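Side-chain contacts in O-ureido-L-serine synthase (Streptomyces lavendulae, PDB 3X44), which catalyses the pyridoxal-phosphate-dependent addition of hydroxyurea to O-acetyl-L-serine, giving O-ureido-L-serine for the biosynthesis of the antibiotic D-cycloserine: residues V17-M22 / A268-A273; K57-P62 / G136-R141; S71-I76 / E295-T300; G180-V185 / R233-D238. The protein carries 1 engineered substitution. All blocks are in the same frame, centred on the assembly; numbering follows the deposited sequence.

Interaction 1: residues V17-M22 / A268-A273; sequences VRLQRM and ATVATA
Leu19 and Met22 both close on one branch of Val270, so the direct contact between 17-22 and 268-273 is wholly apolar. Leu19 and Val270 reach toward each other tip to tip, with Leu19 CD1 at 4.1 Å from Val270 CG1. Met22 comes in across the valine at about a right angle, and its terminal methyl CE stops 4.2 Å from that same Val270 CG1. The valine presents this branch because CG1 stands opposite the backbone nitrogen (chi1 173°), beside the carbonyl carbon. Met22 runs out extended through chi2 and bends only at chi3 (74°), which swings CE to the valine. All three side chains are buried, yet the backbones stay well apart: the closest alpha carbons, CA of Met22 and CA of Val270, are 9.5 Å from each other. The contact thus ties the segment that follows strand 16-18, outermost within this chain, to helix 264-278, which packs on the six-stranded mixed sheet of this type II pyridoxal-phosphate fold. Helix 244-257 also packs here, Leu254 on Val270 and Arg253 on Met22. The carboxylate of Glu258 accepts bonds from the backbone N of Gln20, Arg21 and Met22 and so holds this part of the chain, while Arg21 NH1 bonds Glu257 O and Ala84 O of the second subunit.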
# COMPACT_ATOMS: atom_id res chain seq x y z
N VAL A 17 8.24 -8.61 -8.99
CA VAL A 17 7.34 -9.42 -9.80
C VAL A 17 8.00 -10.68 -10.35
O VAL A 17 9.21 -10.72 -10.59
CB VAL A 17 6.77 -8.59 -10.99
CG1 VAL A 17 6.72 -7.11 -10.61
CG2 VAL A 17 7.64 -8.77 -12.23
N ARG A 18 7.18 -11.70 -10.55
CA ARG A 18 7.68 -12.97 -11.07
C ARG A 18 7.77 -12.95 -12.59
O ARG A 18 6.91 -12.39 -13.26
CB ARG A 18 6.73 -14.09 -10.63
CG ARG A 18 7.17 -15.49 -10.96
CD ARG A 18 6.23 -16.50 -10.32
NE ARG A 18 6.54 -17.88 -10.69
CZ ARG A 18 6.32 -18.39 -11.90
NH1 ARG A 18 5.79 -17.64 -12.86
NH2 ARG A 18 6.64 -19.65 -12.16
N LEU A 19 8.84 -13.54 -13.13
CA LEU A 19 8.96 -13.63 -14.58
C LEU A 19 8.03 -14.79 -14.96
O LEU A 19 8.04 -15.84 -14.31
CB LEU A 19 10.41 -13.93 -14.99
CG LEU A 19 11.43 -12.81 -14.73
CD1 LEU A 19 12.73 -13.08 -15.50
CD2 LEU A 19 10.84 -11.47 -15.14
N GLN A 20 7.23 -14.58 -15.99
CA GLN A 20 6.26 -15.58 -16.42
C GLN A 20 6.71 -16.64 -17.42
O GLN A 20 6.18 -17.75 -17.42
CB GLN A 20 5.01 -14.87 -16.95
CG GLN A 20 4.19 -14.21 -15.86
CD GLN A 20 3.34 -15.21 -15.09
OE1 GLN A 20 3.84 -16.24 -14.63
NE2 GLN A 20 2.06 -14.91 -14.96
N ARG A 21 7.66 -16.31 -18.29
CA ARG A 21 8.10 -17.30 -19.27
C ARG A 21 9.61 -17.42 -19.50
O ARG A 21 10.05 -18.38 -20.11
CB ARG A 21 7.41 -17.04 -20.62
CG ARG A 21 7.37 -15.59 -21.06
CD ARG A 21 6.56 -15.41 -22.33
NE ARG A 21 5.12 -15.55 -22.10
CZ ARG A 21 4.36 -14.61 -21.54
NH1 ARG A 21 4.89 -13.45 -21.17
NH2 ARG A 21 3.06 -14.83 -21.37
N MET A 22 10.39 -16.47 -19.01
CA MET A 22 11.83 -16.52 -19.22
C MET A 22 12.60 -17.50 -18.34
O MET A 22 13.68 -17.96 -18.71
CB MET A 22 12.42 -15.12 -19.06
CG MET A 22 12.29 -14.25 -20.29
SD MET A 22 12.90 -12.59 -20.00
CE MET A 22 14.67 -12.87 -19.98
N ALA A 268 21.69 -7.74 -17.18
CA ALA A 268 22.84 -8.49 -16.67
C ALA A 268 22.44 -9.38 -15.50
O ALA A 268 22.69 -10.58 -15.53
CB ALA A 268 23.95 -7.52 -16.25
N THR A 269 21.82 -8.79 -14.48
CA THR A 269 21.40 -9.53 -13.30
C THR A 269 20.45 -10.67 -13.66
O THR A 269 20.61 -11.80 -13.18
CB THR A 269 20.73 -8.62 -12.25
OG1 THR A 269 19.57 -8.00 -12.83
CG2 THR A 269 21.69 -7.53 -11.79
N VAL A 270 19.46 -10.39 -14.50
CA VAL A 270 18.52 -11.42 -14.91
C VAL A 270 19.26 -12.55 -15.63
O VAL A 270 18.99 -13.73 -15.37
CB VAL A 270 17.46 -10.84 -15.85
CG1 VAL A 270 16.59 -11.98 -16.41
CG2 VAL A 270 16.61 -9.83 -15.09
N ALA A 271 20.17 -12.18 -16.52
CA ALA A 271 20.97 -13.14 -17.29
C ALA A 271 21.71 -14.06 -16.34
O ALA A 271 21.69 -15.29 -16.49
CB ALA A 271 21.97 -12.39 -18.18
N THR A 272 22.36 -13.47 -15.35
CA THR A 272 23.10 -14.25 -14.36
C THR A 272 22.15 -15.19 -13.64
O THR A 272 22.44 -16.38 -13.48
CB THR A 272 23.78 -13.33 -13.34
OG1 THR A 272 24.93 -12.72 -13.95
CG2 THR A 272 24.22 -14.12 -12.11
N ALA A 273 21.02 -14.65 -13.19
CA ALA A 273 20.02 -15.44 -12.48
C ALA A 273 19.52 -16.61 -13.32
O ALA A 273 19.33 -17.72 -12.80
CB ALA A 273 18.85 -14.55 -12.08

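Interaction 2: residues K57-P62 / G136-R141; sequences KGLLKP and GWFRAR
Phe138 meets two consecutive leucines in different ways, Leu60 over a face of its ring and Leu59 at the edge. Each leucine crosses the phenylalanine at about a right angle. Leu60 CG sits 4.2 Å above the ring plane, offset toward the rim on the side where the ring joins its own CB. Its methyl CD2 accordingly bears on the root of the side chain, 3.9 Å from Phe138 CB and 4.0 Å from Phe138 CG. Leu59 meets the ring farther out and near its plane: its CD1 is 4.0 Å from Phe138 CE1, and its CB touches that same ring carbon. The ring is delivered to both leucines by a first torsion of 170°, with CG turned opposite the backbone nitrogen. Leu60 is buried, Leu59 exposed and Phe138 itself partly exposed. Val50 and Ala54 of helix 43-56 and Ile66 of strand 65-70 also touch Phe138. The chain reaches Leu59 through a Schellman motif that ends helix 43-56, with Gly58 at positive phi. Backbone hydrogen bonds join Phe138 to Thr65 and Val67, setting 138-139 beside 65-70 as an outermost strand, within this chain, of the four-stranded parallel sheet. This sheet, flanked by helices, is the core of the smaller alpha/beta domain of fold type II pyridoxal-phosphate enzymes.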
# COMPACT_ATOMS: atom_id res chain seq x y z
N LYS A 57 23.04 16.69 9.47
CA LYS A 57 24.39 16.94 9.96
C LYS A 57 24.75 18.40 9.79
O LYS A 57 25.88 18.81 10.08
CB LYS A 57 25.38 16.05 9.22
CG LYS A 57 25.57 14.68 9.85
CD LYS A 57 25.57 13.57 8.81
CE LYS A 57 25.65 12.20 9.48
NZ LYS A 57 26.60 11.29 8.80
N GLY A 58 23.79 19.19 9.31
CA GLY A 58 24.02 20.61 9.11
C GLY A 58 25.00 20.94 8.01
O GLY A 58 25.58 22.04 7.99
N LEU A 59 25.20 20.01 7.08
CA LEU A 59 26.12 20.19 5.96
C LEU A 59 25.44 20.77 4.72
O LEU A 59 26.11 21.14 3.76
CB LEU A 59 26.77 18.86 5.58
CG LEU A 59 27.69 18.19 6.61
CD1 LEU A 59 28.04 16.79 6.14
CD2 LEU A 59 28.95 19.03 6.79
N LEU A 60 24.11 20.82 4.74
CA LEU A 60 23.36 21.35 3.60
C LEU A 60 22.34 22.39 4.02
O LEU A 60 21.61 22.20 4.99
CB LEU A 60 22.65 20.21 2.86
CG LEU A 60 23.38 19.51 1.72
CD1 LEU A 60 22.43 18.51 1.06
CD2 LEU A 60 23.88 20.52 0.70
N LYS A 61 22.30 23.49 3.29
CA LYS A 61 21.36 24.56 3.57
C LYS A 61 20.73 24.97 2.25
O LYS A 61 21.32 24.78 1.19
CB LYS A 61 22.11 25.74 4.22
CG LYS A 61 21.79 27.12 3.64
CD LYS A 61 22.69 28.20 4.25
CE LYS A 61 23.76 28.67 3.26
NZ LYS A 61 25.04 27.92 3.43
N PRO A 62 19.51 25.53 2.29
CA PRO A 62 18.84 25.95 1.05
C PRO A 62 19.73 26.81 0.16
O PRO A 62 20.38 27.75 0.63
CB PRO A 62 17.60 26.70 1.54
CG PRO A 62 17.75 26.85 3.02
CD PRO A 62 18.69 25.78 3.48
N GLY A 136 33.49 25.29 -2.80
CA GLY A 136 32.84 24.97 -1.54
C GLY A 136 31.58 24.11 -1.61
O GLY A 136 30.86 23.97 -0.62
N TRP A 137 31.32 23.54 -2.78
CA TRP A 137 30.13 22.71 -2.98
C TRP A 137 30.17 21.46 -2.12
O TRP A 137 31.25 20.99 -1.74
CB TRP A 137 30.01 22.33 -4.44
CG TRP A 137 29.98 23.49 -5.36
CD1 TRP A 137 29.64 24.78 -5.05
CD2 TRP A 137 30.27 23.48 -6.76
NE1 TRP A 137 29.69 25.57 -6.17
CE2 TRP A 137 30.08 24.80 -7.24
CE3 TRP A 137 30.67 22.49 -7.66
CZ2 TRP A 137 30.27 25.14 -8.58
CZ3 TRP A 137 30.86 22.83 -9.00
CH2 TRP A 137 30.66 24.15 -9.44
N PHE A 138 29.00 20.91 -1.82
CA PHE A 138 28.90 19.70 -1.01
C PHE A 138 29.15 18.49 -1.91
O PHE A 138 28.65 18.45 -3.04
CB PHE A 138 27.51 19.60 -0.38
CG PHE A 138 27.22 18.28 0.28
CD1 PHE A 138 27.76 17.97 1.53
CD2 PHE A 138 26.40 17.34 -0.35
CE1 PHE A 138 27.49 16.74 2.14
CE2 PHE A 138 26.13 16.12 0.25
CZ PHE A 138 26.67 15.82 1.50
N ARG A 139 29.93 17.54 -1.43
CA ARG A 139 30.23 16.33 -2.19
C ARG A 139 29.39 15.18 -1.64
O ARG A 139 29.43 14.89 -0.45
CB ARG A 139 31.72 15.96 -2.06
CG ARG A 139 32.67 16.89 -2.79
CD ARG A 139 32.90 16.45 -4.22
NE ARG A 139 33.44 15.09 -4.30
CZ ARG A 139 32.76 14.04 -4.76
NH1 ARG A 139 31.51 14.19 -5.18
NH2 ARG A 139 33.33 12.85 -4.79
N ALA A 140 28.63 14.53 -2.51
CA ALA A 140 27.81 13.40 -2.07
C ALA A 140 28.71 12.21 -1.72
O ALA A 140 28.36 11.41 -0.86
CB ALA A 140 26.81 13.02 -3.17
N ARG A 141 29.86 12.11 -2.38
CA ARG A 141 30.81 11.01 -2.17
C ARG A 141 30.08 9.67 -2.14
O ARG A 141 30.23 8.91 -1.18
CB ARG A 141 31.57 11.19 -0.86
CG ARG A 141 32.11 12.59 -0.65
CD ARG A 141 33.30 12.58 0.31
NE ARG A 141 34.06 13.83 0.20
CZ ARG A 141 35.04 14.03 -0.68
NH1 ARG A 141 35.40 13.08 -1.52
NH2 ARG A 141 35.66 15.21 -0.71

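Interaction 3: residues S71-I76 / E295-T300; sequences SGNVGI and ERYLST. With PUS ((E)-O-(carbamoylamino)-N-({3-hydroxy-2-methyl-5-[(phosphonooxy)methyl]pyridin-4-yl}methylidene)-L-serine), chain C.
The cofactor pocket joins this pair: Asn73, a pyridoxal-phosphate-binding residue, uses its two amide ends on different partners, Arg296 on one side and the bound PUS on the other. Arg296 NH1 donates to Asn73 OD1 at 2.9 Å, with an N-H...O angle of 154°. The acceptor lies close to the guanidinium plane, while the donor is tilted 34° from the carbonyl plane, and the amide and guanidinium planes stand 55° apart. Ile76 and Arg296 come from opposite directions, and Ile76 CD1 lies over one guanidinium face, 3.7 Å above its plane. Arg296 reaches both through a chain bent at its third torsion, and its NH2 bonds Gly39 O and forms a salt bridge with Glu295 of the second subunit. With OD1 held by this second-shell arginine, the amide is set so that Asn73 ND2 donates to the cofactor oxygen PUS O3 at 2.8 Å; ND2 also bonds Asp292. Tyr297, whose hydroxyl bonds Asp292, brings OH to 3.5 Å from the methyl carbon PUS C2A. At the amino-acid end, Ser71 N donates to PUS OT and Val74 N to PUS O at 2.8 Å, two backbone amides clasping the carboxylate, while Ser71 OG donates to PUS OG at 2.7 Å. Ala43, an engineered replacement for the cofactor-bearing lysine, lies next to Asn73. The turn after strand 65-70 and the start of helix 73-85 thus form the substrate-carboxylate loop of the cysteine synthase family, with Asn73 beside the cofactor's 3-hydroxyl.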
# COMPACT_ATOMS: atom_id res chain seq x y z
N SER A 71 27.65 7.91 -13.11
CA SER A 71 27.57 7.20 -14.39
C SER A 71 26.24 7.61 -15.02
O SER A 71 25.88 7.14 -16.11
CB SER A 71 27.60 5.68 -14.19
OG SER A 71 26.52 5.21 -13.39
N GLY A 72 25.50 8.47 -14.33
CA GLY A 72 24.23 8.94 -14.86
C GLY A 72 23.04 8.98 -13.90
O GLY A 72 22.55 10.05 -13.56
N ASN A 73 22.59 7.81 -13.45
CA ASN A 73 21.44 7.73 -12.56
C ASN A 73 21.57 8.53 -11.27
O ASN A 73 20.62 9.20 -10.86
CB ASN A 73 21.13 6.26 -12.24
CG ASN A 73 20.39 5.56 -13.38
OD1 ASN A 73 19.62 6.19 -14.11
ND2 ASN A 73 20.62 4.26 -13.54
N VAL A 74 22.73 8.50 -10.63
CA VAL A 74 22.84 9.27 -9.41
C VAL A 74 22.73 10.76 -9.75
O VAL A 74 22.13 11.53 -9.00
CB VAL A 74 24.15 8.97 -8.67
CG1 VAL A 74 24.48 10.07 -7.68
CG2 VAL A 74 24.00 7.65 -7.92
N GLY A 75 23.28 11.16 -10.89
CA GLY A 75 23.18 12.54 -11.31
C GLY A 75 21.72 12.93 -11.53
O GLY A 75 21.28 14.00 -11.13
N ILE A 76 20.97 12.04 -12.17
CA ILE A 76 19.56 12.29 -12.43
C ILE A 76 18.78 12.44 -11.12
O ILE A 76 18.02 13.38 -10.93
CB ILE A 76 18.94 11.13 -13.26
CG1 ILE A 76 19.48 11.18 -14.69
CG2 ILE A 76 17.42 11.26 -13.30
CD1 ILE A 76 19.21 9.91 -15.49
N GLU A 295 14.24 3.17 -20.81
CA GLU A 295 14.03 4.40 -21.58
C GLU A 295 15.21 5.37 -21.68
O GLU A 295 15.18 6.29 -22.49
CB GLU A 295 12.79 5.14 -21.07
CG GLU A 295 11.92 5.72 -22.20
CD GLU A 295 10.51 6.10 -21.74
OE1 GLU A 295 9.93 7.03 -22.34
OE2 GLU A 295 9.99 5.47 -20.80
N ARG A 296 16.24 5.21 -20.86
CA ARG A 296 17.39 6.11 -20.98
C ARG A 296 18.52 5.41 -21.74
O ARG A 296 19.68 5.79 -21.65
CB ARG A 296 17.88 6.61 -19.60
CG ARG A 296 18.07 5.56 -18.51
CD ARG A 296 17.98 6.20 -17.13
NE ARG A 296 16.70 6.88 -16.92
CZ ARG A 296 16.21 7.23 -15.73
NH1 ARG A 296 16.88 6.96 -14.61
NH2 ARG A 296 15.03 7.84 -15.65
N TYR A 297 18.15 4.41 -22.53
CA TYR A 297 19.10 3.63 -23.32
C TYR A 297 18.73 3.57 -24.80
O TYR A 297 19.31 2.80 -25.56
CB TYR A 297 19.18 2.21 -22.75
CG TYR A 297 19.67 2.17 -21.33
CD1 TYR A 297 21.03 1.98 -21.05
CD2 TYR A 297 18.79 2.34 -20.26
CE1 TYR A 297 21.49 1.97 -19.74
CE2 TYR A 297 19.25 2.34 -18.96
CZ TYR A 297 20.60 2.15 -18.70
OH TYR A 297 21.05 2.14 -17.39
N LEU A 298 17.75 4.38 -25.20
CA LEU A 298 17.31 4.41 -26.58
C LEU A 298 18.46 4.64 -27.55
O LEU A 298 18.45 4.12 -28.66
CB LEU A 298 16.27 5.52 -26.78
CG LEU A 298 14.85 5.34 -26.24
CD1 LEU A 298 13.90 6.14 -27.11
CD2 LEU A 298 14.47 3.88 -26.24
N SER A 299 19.44 5.43 -27.12
CA SER A 299 20.59 5.77 -27.94
C SER A 299 21.78 4.84 -27.73
O SER A 299 22.86 5.10 -28.25
CB SER A 299 21.04 7.20 -27.64
OG SER A 299 21.72 7.25 -26.39
N THR A 300 21.59 3.77 -26.97
CA THR A 300 22.68 2.84 -26.70
C THR A 300 22.59 1.60 -27.58
O THR A 300 21.64 1.44 -28.35
CB THR A 300 22.67 2.42 -25.23
OG1 THR A 300 21.56 1.55 -25.00
CG2 THR A 300 22.55 3.66 -24.33
N PUS C . 24.86 4.08 -10.54
CA PUS C . 25.69 5.12 -9.80
CB PUS C . 27.19 4.68 -9.69
OG PUS C . 27.77 4.48 -11.06
ND PUS C . 29.18 4.80 -11.08
CE PUS C . 30.08 3.87 -11.48
NZ2 PUS C . 29.74 2.57 -11.49
OZ1 PUS C . 31.16 4.21 -11.84
C PUS C . 25.60 6.46 -10.56
O PUS C . 24.68 6.65 -11.30
OT PUS C . 26.45 7.30 -10.41
C2 PUS C . 22.59 0.99 -12.79
C3 PUS C . 23.21 2.08 -12.03
C4 PUS C . 23.98 1.76 -10.82
C5 PUS C . 24.08 0.35 -10.41
C6 PUS C . 23.42 -0.67 -11.23
C2A PUS C . 21.83 1.28 -14.05
C4A PUS C . 24.80 2.81 -10.11
C5A PUS C . 24.86 -0.05 -9.16
N1 PUS C . 22.72 -0.32 -12.36
O3 PUS C . 23.02 3.36 -12.40
O1P PUS C . 25.72 1.79 -6.89
O2P PUS C . 24.21 0.54 -5.57
O3P PUS C . 26.00 -0.57 -6.67
O4P PUS C . 24.13 0.32 -7.95
P PUS C . 25.02 0.52 -6.77

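Interaction 4: residues G180-V185 / R233-D238; sequences GTLTGV and RSVIDD. With PUS ((E)-O-(carbamoylamino)-N-({3-hydroxy-2-methyl-5-[(phosphonooxy)methyl]pyridin-4-yl}methylidene)-L-serine), chain C.
The first turns of helix 180-192 pass beside a short 3-10 turn at 233-235, the closest alpha carbons being CA of Thr183 and CA of Val235, 6.7 Å apart. Leu182 carries most of the contact from the helix. It turns CG opposite its backbone nitrogen (chi1 164°), which puts CD2 against the end of Ile236: Leu182 CD2 is 3.8 Å from Ile236 CD1 and 4.0 Å from Ile236 CG1. The two side chains cross at about a right angle. Val235 points toward the helix and meets the backbone and the side chain of Leu182, with Val235 CG2 3.7 Å from Leu182 O and 4.3 Å from Leu182 CD1. No hydrogen bond links the segments directly. Thr183 OG1 instead bonds Thr179 O one turn back and Asp232 N just ahead of the 3-10 turn, adding a polar tie beside the apolar seam. Val198, Ala200 and Thr174 of the neighbouring strands also touch Leu182. On the ligand side of the helix start, Thr181 binds one phosphate oxygen twice: Thr181 N donates to PUS O2P at 3.1 Å and Thr181 OG1 to PUS O2P at 3.0 Å. The helix N-terminus would probably favour the phosphate's negative charge. The contact lies on the helix that begins in the glycine- and threonine-rich phosphate-binding loop, Gly177 to Thr181, a hallmark of the cysteine synthase family's cofactor site.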
# COMPACT_ATOMS: atom_id res chain seq x y z
N GLY A 180 26.65 -0.03 -2.93
CA GLY A 180 25.74 0.30 -1.84
C GLY A 180 24.56 -0.65 -1.75
O GLY A 180 24.11 -1.01 -0.66
N THR A 181 24.05 -1.07 -2.91
CA THR A 181 22.92 -1.99 -2.94
C THR A 181 23.35 -3.34 -2.42
O THR A 181 22.72 -3.90 -1.53
CB THR A 181 22.37 -2.15 -4.38
OG1 THR A 181 21.75 -0.93 -4.80
CG2 THR A 181 21.34 -3.26 -4.45
N LEU A 182 24.43 -3.86 -2.98
CA LEU A 182 24.98 -5.15 -2.59
C LEU A 182 25.39 -5.22 -1.12
O LEU A 182 25.18 -6.24 -0.46
CB LEU A 182 26.18 -5.48 -3.47
CG LEU A 182 27.11 -6.59 -3.00
CD1 LEU A 182 26.41 -7.92 -3.17
CD2 LEU A 182 28.42 -6.54 -3.80
N THR A 183 25.97 -4.15 -0.61
CA THR A 183 26.40 -4.13 0.79
C THR A 183 25.23 -3.97 1.75
O THR A 183 25.12 -4.71 2.74
CB THR A 183 27.44 -3.02 1.03
OG1 THR A 183 28.62 -3.31 0.28
CG2 THR A 183 27.81 -2.94 2.52
N GLY A 184 24.35 -3.01 1.47
CA GLY A 184 23.20 -2.78 2.33
C GLY A 184 22.26 -3.97 2.41
O GLY A 184 21.88 -4.40 3.50
N VAL A 185 21.89 -4.52 1.25
CA VAL A 185 21.00 -5.67 1.24
C VAL A 185 21.74 -6.92 1.72
O VAL A 185 21.20 -7.70 2.51
CB VAL A 185 20.44 -5.92 -0.17
CG1 VAL A 185 19.53 -7.15 -0.14
CG2 VAL A 185 19.64 -4.71 -0.64
N ARG A 233 32.97 -6.67 1.39
CA ARG A 233 33.21 -7.87 0.61
C ARG A 233 32.70 -9.16 1.25
O ARG A 233 32.37 -10.11 0.54
CB ARG A 233 34.72 -7.97 0.34
CG ARG A 233 35.26 -9.36 0.26
CD ARG A 233 36.39 -9.41 -0.74
NE ARG A 233 36.02 -10.17 -1.93
CZ ARG A 233 36.75 -10.22 -3.03
NH1 ARG A 233 37.90 -9.55 -3.10
NH2 ARG A 233 36.34 -10.94 -4.06
N SER A 234 32.61 -9.17 2.57
CA SER A 234 32.16 -10.35 3.30
C SER A 234 30.72 -10.82 3.04
O SER A 234 30.37 -11.95 3.37
CB SER A 234 32.37 -10.15 4.80
OG SER A 234 31.54 -9.13 5.31
N VAL A 235 29.88 -9.97 2.44
CA VAL A 235 28.50 -10.37 2.18
C VAL A 235 28.34 -11.20 0.91
O VAL A 235 27.28 -11.77 0.66
CB VAL A 235 27.55 -9.15 2.07
CG1 VAL A 235 27.68 -8.29 3.31
CG2 VAL A 235 27.88 -8.35 0.82
N ILE A 236 29.40 -11.28 0.11
CA ILE A 236 29.35 -12.02 -1.14
C ILE A 236 29.66 -13.52 -1.03
O ILE A 236 30.68 -13.91 -0.46
CB ILE A 236 30.33 -11.41 -2.17
CG1 ILE A 236 30.03 -9.92 -2.35
CG2 ILE A 236 30.23 -12.16 -3.50
CD1 ILE A 236 31.05 -9.20 -3.20
N ASP A 237 28.78 -14.35 -1.57
CA ASP A 237 28.96 -15.80 -1.58
C ASP A 237 29.42 -16.22 -2.96
O ASP A 237 30.24 -17.12 -3.11
CB ASP A 237 27.65 -16.52 -1.25
CG ASP A 237 27.10 -16.14 0.10
OD1 ASP A 237 25.96 -15.64 0.15
OD2 ASP A 237 27.82 -16.35 1.10
N ASP A 238 28.89 -15.56 -3.99
CA ASP A 238 29.25 -15.86 -5.36
C ASP A 238 29.63 -14.61 -6.14
O ASP A 238 28.80 -13.72 -6.34
CB ASP A 238 28.09 -16.56 -6.08
CG ASP A 238 27.74 -17.89 -5.47
OD1 ASP A 238 28.65 -18.74 -5.36
OD2 ASP A 238 26.57 -18.09 -5.10
N PUS C . 24.86 4.08 -10.54
CA PUS C . 25.69 5.12 -9.80
CB PUS C . 27.19 4.68 -9.69
OG PUS C . 27.77 4.48 -11.06
ND PUS C . 29.18 4.80 -11.08
CE PUS C . 30.08 3.87 -11.48
NZ2 PUS C . 29.74 2.57 -11.49
OZ1 PUS C . 31.16 4.21 -11.84
C PUS C . 25.60 6.46 -10.56
O PUS C . 24.68 6.65 -11.30
OT PUS C . 26.45 7.30 -10.41
C2 PUS C . 22.59 0.99 -12.79
C3 PUS C . 23.21 2.08 -12.03
C4 PUS C . 23.98 1.76 -10.82
C5 PUS C . 24.08 0.35 -10.41
C6 PUS C . 23.42 -0.67 -11.23
C2A PUS C . 21.83 1.28 -14.05
C4A PUS C . 24.80 2.81 -10.11
C5A PUS C . 24.86 -0.05 -9.16
N1 PUS C . 22.72 -0.32 -12.36
O3 PUS C . 23.02 3.36 -12.40
O1P PUS C . 25.72 1.79 -6.89
O2P PUS C . 24.21 0.54 -5.57
O3P PUS C . 26.00 -0.57 -6.67
O4P PUS C . 24.13 0.32 -7.95
P PUS C . 25.02 0.52 -6.77

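How the interactions relate
Interactions 1, 3 and 4 are buried, whereas interaction 2 is partly exposed and lies farthest from the chain's centre. Interactions 1 and 4 belong to the six-stranded mixed sheet and the helices around it; interaction 2 and the 71-76 part of interaction 3 belong to the four-stranded parallel sheet, sharing strand 65-70 as a neighbour. Interactions 1 and 2 meet through apolar side chains, interaction 4 adds a valine packed on helix backbone, and only interaction 3 has a hydrogen bond between its segments. Segments 71-76 and 180-185 hold different parts of one ligand, the first its amino-acid portion and ring oxygen, the second its phosphate. Interactions 1, 2 and 3 have residues touching the second subunit; interaction 4 has none.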